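Local coordinates for Mll8374 protein (Mesorhizobium loti, PDB 3B5E) that probably hydrolyses carboxylic esters, as a carboxylesterase of the alpha/beta-hydrolase type, at residues 160-172 with 198-212. Sequence-based numbering, arbitrary orientation. Where two conformers were deposited one is given.
Sequences RTLIIAGAADETY and GHDIGDPDAAIVRQW. With EDO (1,2-ethanediol), chain F.
Strand 160-166 and helix 203-212 run nearly antiparallel (159°), their axes 9.9 Å apart, the C-terminal helix of this probable alpha/beta-hydrolase packing along one face of the sheet. Beyond the strand, the turn leading to Tyr172 meets the loop that precedes the helix, with Gly198 CA against Ala168. Leu162 and Ile164 face the helix. Ile164 CD1 reaches tip to tip against Ile208 CG2 (3.6 Å), while Leu162 sends CD1 to Ile208 and CD2 to Val209. With CG anti to the backbone N, the indole of Trp212 turns from the helix toward the strand and enters between Leu162, whose CB sits over the centre of one face, and Arg160, whose guanidinium stacks on the opposite face in a cation-pi contact with planes 15° apart. Arg160 NH2 also donates to Trp212 O (3.0 Å), and a water links Trp212 NE1 to Thr161 O. A leucine in place of Trp212 would probably leave the guanidinium without its stacking surface and the water without its indole donor. Asp205 OD1 touches Ile164 CG2 but is paired with Arg143. At the loop end, His199 and Asp169 probably complete a catalytic triad with Ser119, whose OG is hydrogen-bonded to His199 NE2. Tyr172 N donates to Asp169 OD1 (3.2 Å), an Asx motif that helps fix the carboxylate. The other carboxylate oxygen, Asp169 OD2, lies in the imidazole plane and takes a nearly straight bond from His199 ND1 (2.7 Å), which arrives from above the carboxylate plane.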
loop_
_atom_site.group_PDB
_atom_site.type_symbol
_atom_site.label_atom_id
_atom_site.label_comp_id
_atom_site.label_asym_id
_atom_site.label_seq_id
_atom_site.Cartn_x
_atom_site.Cartn_y
_atom_site.Cartn_z
ATOM N N ARG A 160 -1.470 -12.750 2.993
ATOM C CA ARG A 160 -1.117 -12.877 1.604
ATOM C C ARG A 160 -0.633 -11.531 1.079
ATOM O O ARG A 160 -1.346 -10.505 1.190
ATOM C CB ARG A 160 -2.320 -13.345 0.794
ATOM C CG ARG A 160 -2.784 -14.754 1.128
ATOM C CD ARG A 160 -4.184 -14.987 0.476
ATOM N NE ARG A 160 -4.099 -15.107 -0.998
ATOM C CZ ARG A 160 -4.711 -14.354 -1.934
ATOM N NH1 ARG A 160 -5.526 -13.331 -1.667
ATOM N NH2 ARG A 160 -4.491 -14.656 -3.196
ATOM N N THR A 161 0.555 -11.558 0.482
ATOM C CA THR A 161 1.172 -10.391 -0.100
ATOM C C THR A 161 1.454 -10.659 -1.576
ATOM O O THR A 161 2.020 -11.705 -1.929
ATOM C CB THR A 161 2.484 -10.069 0.610
ATOM O OG1 THR A 161 2.294 -10.173 2.030
ATOM C CG2 THR A 161 2.948 -8.667 0.244
ATOM N N LEU A 162 1.015 -9.737 -2.432
ATOM C CA LEU A 162 1.365 -9.726 -3.826
ATOM C C LEU A 162 2.438 -8.629 -4.006
ATOM O O LEU A 162 2.294 -7.536 -3.457
ATOM C CB LEU A 162 0.128 -9.422 -4.686
ATOM C CG LEU A 162 0.353 -9.127 -6.149
ATOM C CD1 LEU A 162 0.765 -10.382 -6.977
ATOM C CD2 LEU A 162 -0.913 -8.476 -6.706
ATOM N N ILE A 163 3.499 -8.943 -4.770
ATOM C CA ILE A 163 4.545 -7.998 -5.167
ATOM C C ILE A 163 4.606 -7.988 -6.681
ATOM O O ILE A 163 4.603 -9.078 -7.322
ATOM C CB ILE A 163 5.935 -8.395 -4.562
ATOM C CG1 ILE A 163 5.915 -8.252 -3.037
ATOM C CG2 ILE A 163 7.067 -7.593 -5.236
ATOM C CD1 ILE A 163 7.102 -8.929 -2.355
ATOM N N ILE A 164 4.583 -6.792 -7.287
ATOM C CA ILE A 164 4.814 -6.687 -8.719
ATOM C C ILE A 164 6.002 -5.793 -8.997
ATOM O O ILE A 164 5.969 -4.588 -8.705
ATOM C CB ILE A 164 3.617 -6.148 -9.467
ATOM C CG1 ILE A 164 2.343 -6.884 -9.060
ATOM C CG2 ILE A 164 3.878 -6.247 -11.017
ATOM C CD1 ILE A 164 1.128 -6.502 -9.899
ATOM N N ALA A 165 7.066 -6.420 -9.505
ATOM C CA ALA A 165 8.318 -5.792 -9.879
ATOM C C ALA A 165 8.305 -5.502 -11.352
ATOM O O ALA A 165 7.734 -6.232 -12.166
ATOM C CB ALA A 165 9.509 -6.710 -9.558
ATOM N N GLY A 166 9.032 -4.456 -11.721
ATOM C CA GLY A 166 9.175 -4.155 -13.127
ATOM C C GLY A 166 10.524 -4.620 -13.663
ATOM O O GLY A 166 11.554 -4.243 -13.151
ATOM N N ALA A 167 10.527 -5.402 -14.743
ATOM C CA ALA A 167 11.804 -5.898 -15.368
ATOM C C ALA A 167 12.671 -4.747 -15.833
ATOM O O ALA A 167 13.899 -4.832 -15.804
ATOM C CB ALA A 167 11.492 -6.819 -16.619
ATOM N N ALA A 168 12.015 -3.667 -16.258
ATOM C CA ALA A 168 12.668 -2.487 -16.819
ATOM C C ALA A 168 12.909 -1.426 -15.741
ATOM O O ALA A 168 13.343 -0.321 -16.040
ATOM C CB ALA A 168 11.822 -1.915 -17.962
ATOM N N ASP A 169 12.595 -1.764 -14.480
ATOM C CA ASP A 169 12.783 -0.865 -13.334
ATOM C C ASP A 169 14.241 -0.989 -12.921
ATOM O O ASP A 169 14.620 -1.775 -12.073
ATOM C CB ASP A 169 11.810 -1.221 -12.210
ATOM C CG ASP A 169 11.798 -0.178 -11.071
ATOM O OD1 ASP A 169 12.715 0.716 -11.034
ATOM O OD2 ASP A 169 10.865 -0.262 -10.243
ATOM N N GLU A 170 15.082 -0.228 -13.602
ATOM C CA GLU A 170 16.532 -0.340 -13.487
ATOM C C GLU A 170 17.043 -0.002 -12.074
ATOM O O GLU A 170 17.903 -0.698 -11.523
ATOM C CB GLU A 170 17.148 0.597 -14.521
ATOM C CG GLU A 170 18.623 0.518 -14.702
ATOM C CD GLU A 170 19.122 1.512 -15.783
ATOM O OE1 GLU A 170 18.554 2.641 -15.890
ATOM O OE2 GLU A 170 20.087 1.173 -16.505
ATOM N N THR A 171 16.441 1.008 -11.471
ATOM C CA THR A 171 16.887 1.528 -10.189
ATOM C C THR A 171 16.457 0.616 -9.033
ATOM O O THR A 171 17.248 0.332 -8.144
ATOM C CB THR A 171 16.344 2.969 -9.956
ATOM O OG1 THR A 171 16.772 3.815 -11.023
ATOM C CG2 THR A 171 16.837 3.574 -8.618
ATOM N N TYR A 172 15.199 0.189 -9.042
ATOM C CA TYR A 172 14.594 -0.479 -7.883
ATOM C C TYR A 172 14.352 -1.977 -8.017
ATOM O O TYR A 172 14.220 -2.663 -6.984
ATOM C CB TYR A 172 13.287 0.224 -7.535
ATOM C CG TYR A 172 13.543 1.657 -7.182
ATOM C CD1 TYR A 172 14.282 1.971 -6.052
ATOM C CD2 TYR A 172 13.061 2.699 -7.969
ATOM C CE1 TYR A 172 14.571 3.288 -5.699
ATOM C CE2 TYR A 172 13.354 4.040 -7.630
ATOM C CZ TYR A 172 14.096 4.315 -6.484
ATOM O OH TYR A 172 14.376 5.604 -6.099
ATOM N N GLY A 198 8.551 -0.885 -16.580
ATOM C CA GLY A 198 9.488 -0.224 -15.701
ATOM C C GLY A 198 8.908 0.114 -14.344
ATOM O O GLY A 198 8.105 -0.630 -13.770
ATOM N N HIS A 199 9.333 1.254 -13.807
ATOM C CA HIS A 199 8.820 1.719 -12.513
ATOM C C HIS A 199 7.373 2.255 -12.571
ATOM O O HIS A 199 6.712 2.301 -11.554
ATOM C CB HIS A 199 9.749 2.770 -11.922
ATOM C CG HIS A 199 9.495 3.015 -10.478
ATOM N ND1 HIS A 199 9.789 2.084 -9.508
ATOM C CD2 HIS A 199 8.954 4.079 -9.834
ATOM C CE1 HIS A 199 9.454 2.566 -8.325
ATOM N NE2 HIS A 199 8.925 3.766 -8.498
ATOM N N ASP A 200 6.889 2.614 -13.752
ATOM C CA ASP A 200 5.525 3.076 -13.903
ATOM C C ASP A 200 4.566 1.897 -13.770
ATOM O O ASP A 200 4.908 0.756 -14.092
ATOM C CB ASP A 200 5.280 3.718 -15.276
ATOM C CG ASP A 200 5.842 5.146 -15.396
ATOM O OD1 ASP A 200 6.390 5.713 -14.411
ATOM O OD2 ASP A 200 5.716 5.717 -16.517
ATOM N N ILE A 201 3.346 2.204 -13.343
ATOM C CA ILE A 201 2.331 1.198 -13.168
ATOM C C ILE A 201 1.173 1.472 -14.094
ATOM O O ILE A 201 1.005 2.580 -14.613
ATOM C CB ILE A 201 1.853 1.094 -11.695
ATOM C CG1 ILE A 201 1.371 2.458 -11.167
ATOM C CG2 ILE A 201 2.978 0.475 -10.801
ATOM C CD1 ILE A 201 0.589 2.362 -9.861
ATOM N N GLY A 202 0.361 0.456 -14.317
ATOM C CA GLY A 202 -0.682 0.563 -15.337
ATOM C C GLY A 202 -1.571 -0.651 -15.438
ATOM O O GLY A 202 -1.707 -1.409 -14.509
ATOM N N ASP A 203 -2.157 -0.848 -16.604
ATOM C CA ASP A 203 -3.079 -1.965 -16.803
ATOM C C ASP A 203 -2.544 -3.365 -16.523
ATOM O O ASP A 203 -3.283 -4.192 -15.973
ATOM C CB ASP A 203 -3.661 -1.934 -18.218
ATOM C CG ASP A 203 -4.512 -0.666 -18.493
ATOM O OD1 ASP A 203 -5.242 -0.200 -17.557
ATOM O OD2 ASP A 203 -4.418 -0.156 -19.665
ATOM N N PRO A 204 -1.277 -3.653 -16.896
ATOM C CA PRO A 204 -0.729 -4.956 -16.504
ATOM C C PRO A 204 -0.753 -5.214 -14.992
ATOM O O PRO A 204 -0.974 -6.350 -14.573
ATOM C CB PRO A 204 0.731 -4.909 -17.009
ATOM C CG PRO A 204 0.722 -3.873 -18.077
ATOM C CD PRO A 204 -0.295 -2.849 -17.647
ATOM N N ASP A 205 -0.521 -4.182 -14.194
ATOM C CA ASP A 205 -0.603 -4.309 -12.741
ATOM C C ASP A 205 -2.000 -4.609 -12.278
ATOM O O ASP A 205 -2.204 -5.511 -11.471
ATOM C CB ASP A 205 -0.068 -3.062 -12.044
ATOM C CG ASP A 205 1.359 -2.782 -12.442
ATOM O OD1 ASP A 205 2.217 -3.423 -11.815
ATOM O OD2 ASP A 205 1.614 -2.020 -13.411
ATOM N N ALA A 206 -2.973 -3.882 -12.826
ATOM C CA ALA A 206 -4.390 -4.088 -12.482
ATOM C C ALA A 206 -4.859 -5.499 -12.811
ATOM O O ALA A 206 -5.550 -6.126 -12.013
ATOM C CB ALA A 206 -5.245 -3.115 -13.211
ATOM N N ALA A 207 -4.476 -5.990 -13.982
ATOM C CA ALA A 207 -4.829 -7.339 -14.384
ATOM C C ALA A 207 -4.318 -8.384 -13.382
ATOM O O ALA A 207 -5.029 -9.311 -12.987
ATOM C CB ALA A 207 -4.282 -7.634 -15.759
ATOM N N ILE A 208 -3.073 -8.234 -12.969
ATOM C CA ILE A 208 -2.489 -9.155 -11.988
ATOM C C ILE A 208 -3.163 -9.053 -10.615
ATOM O O ILE A 208 -3.488 -10.085 -10.013
ATOM C CB ILE A 208 -0.975 -8.959 -11.841
ATOM C CG1 ILE A 208 -0.245 -9.477 -13.107
ATOM C CG2 ILE A 208 -0.444 -9.671 -10.613
ATOM C CD1 ILE A 208 1.240 -9.070 -13.194
ATOM N N VAL A 209 -3.355 -7.837 -10.104
ATOM C CA VAL A 209 -4.011 -7.673 -8.785
ATOM C C VAL A 209 -5.423 -8.351 -8.793
ATOM O O VAL A 209 -5.807 -9.071 -7.862
ATOM C CB VAL A 209 -4.114 -6.191 -8.336
ATOM C CG1 VAL A 209 -4.848 -6.095 -6.967
ATOM C CG2 VAL A 209 -2.741 -5.495 -8.292
ATOM N N ARG A 210 -6.171 -8.126 -9.858
ATOM C CA ARG A 210 -7.469 -8.764 -10.042
ATOM C C ARG A 210 -7.416 -10.261 -9.996
ATOM O O ARG A 210 -8.210 -10.887 -9.282
ATOM C CB ARG A 210 -8.052 -8.388 -11.379
ATOM C CG ARG A 210 -9.106 -7.411 -11.273
ATOM C CD ARG A 210 -9.415 -6.858 -12.624
ATOM N NE ARG A 210 -10.417 -7.661 -13.272
ATOM C CZ ARG A 210 -11.710 -7.641 -12.977
ATOM N NH1 ARG A 210 -12.183 -6.858 -12.010
ATOM N NH2 ARG A 210 -12.537 -8.427 -13.658
ATOM N N GLN A 211 -6.478 -10.817 -10.764
ATOM C CA GLN A 211 -6.207 -12.269 -10.842
ATOM C C GLN A 211 -5.812 -12.864 -9.475
ATOM O O GLN A 211 -6.202 -13.976 -9.115
ATOM C CB GLN A 211 -5.101 -12.529 -11.900
ATOM C CG GLN A 211 -5.596 -12.424 -13.371
ATOM C CD GLN A 211 -4.535 -12.014 -14.450
ATOM O OE1 GLN A 211 -3.336 -11.792 -14.172
ATOM N NE2 GLN A 211 -5.007 -11.906 -15.696
ATOM N N TRP A 212 -5.009 -12.113 -8.732
ATOM C CA TRP A 212 -4.568 -12.495 -7.392
ATOM C C TRP A 212 -5.717 -12.442 -6.392
ATOM O O TRP A 212 -5.866 -13.363 -5.585
ATOM C CB TRP A 212 -3.463 -11.565 -6.967
ATOM C CG TRP A 212 -2.978 -11.688 -5.585
ATOM C CD1 TRP A 212 -2.143 -12.628 -5.088
ATOM C CD2 TRP A 212 -3.236 -10.774 -4.525
ATOM N NE1 TRP A 212 -1.884 -12.371 -3.756
ATOM C CE2 TRP A 212 -2.550 -11.236 -3.393
ATOM C CE3 TRP A 212 -3.993 -9.605 -4.427
ATOM C CZ2 TRP A 212 -2.590 -10.560 -2.169
ATOM C CZ3 TRP A 212 -4.036 -8.935 -3.213
ATOM C CH2 TRP A 212 -3.343 -9.419 -2.105
HETATM C C1 EDO F . 9.011 3.821 -16.045
HETATM O O1 EDO F . 8.228 2.699 -16.556
HETATM C C2 EDO F . 10.533 3.692 -16.207
HETATM O O2 EDO F . 11.148 2.941 -15.143
HETATM O O HOH W 1 -0.198 -14.054 -2.025
#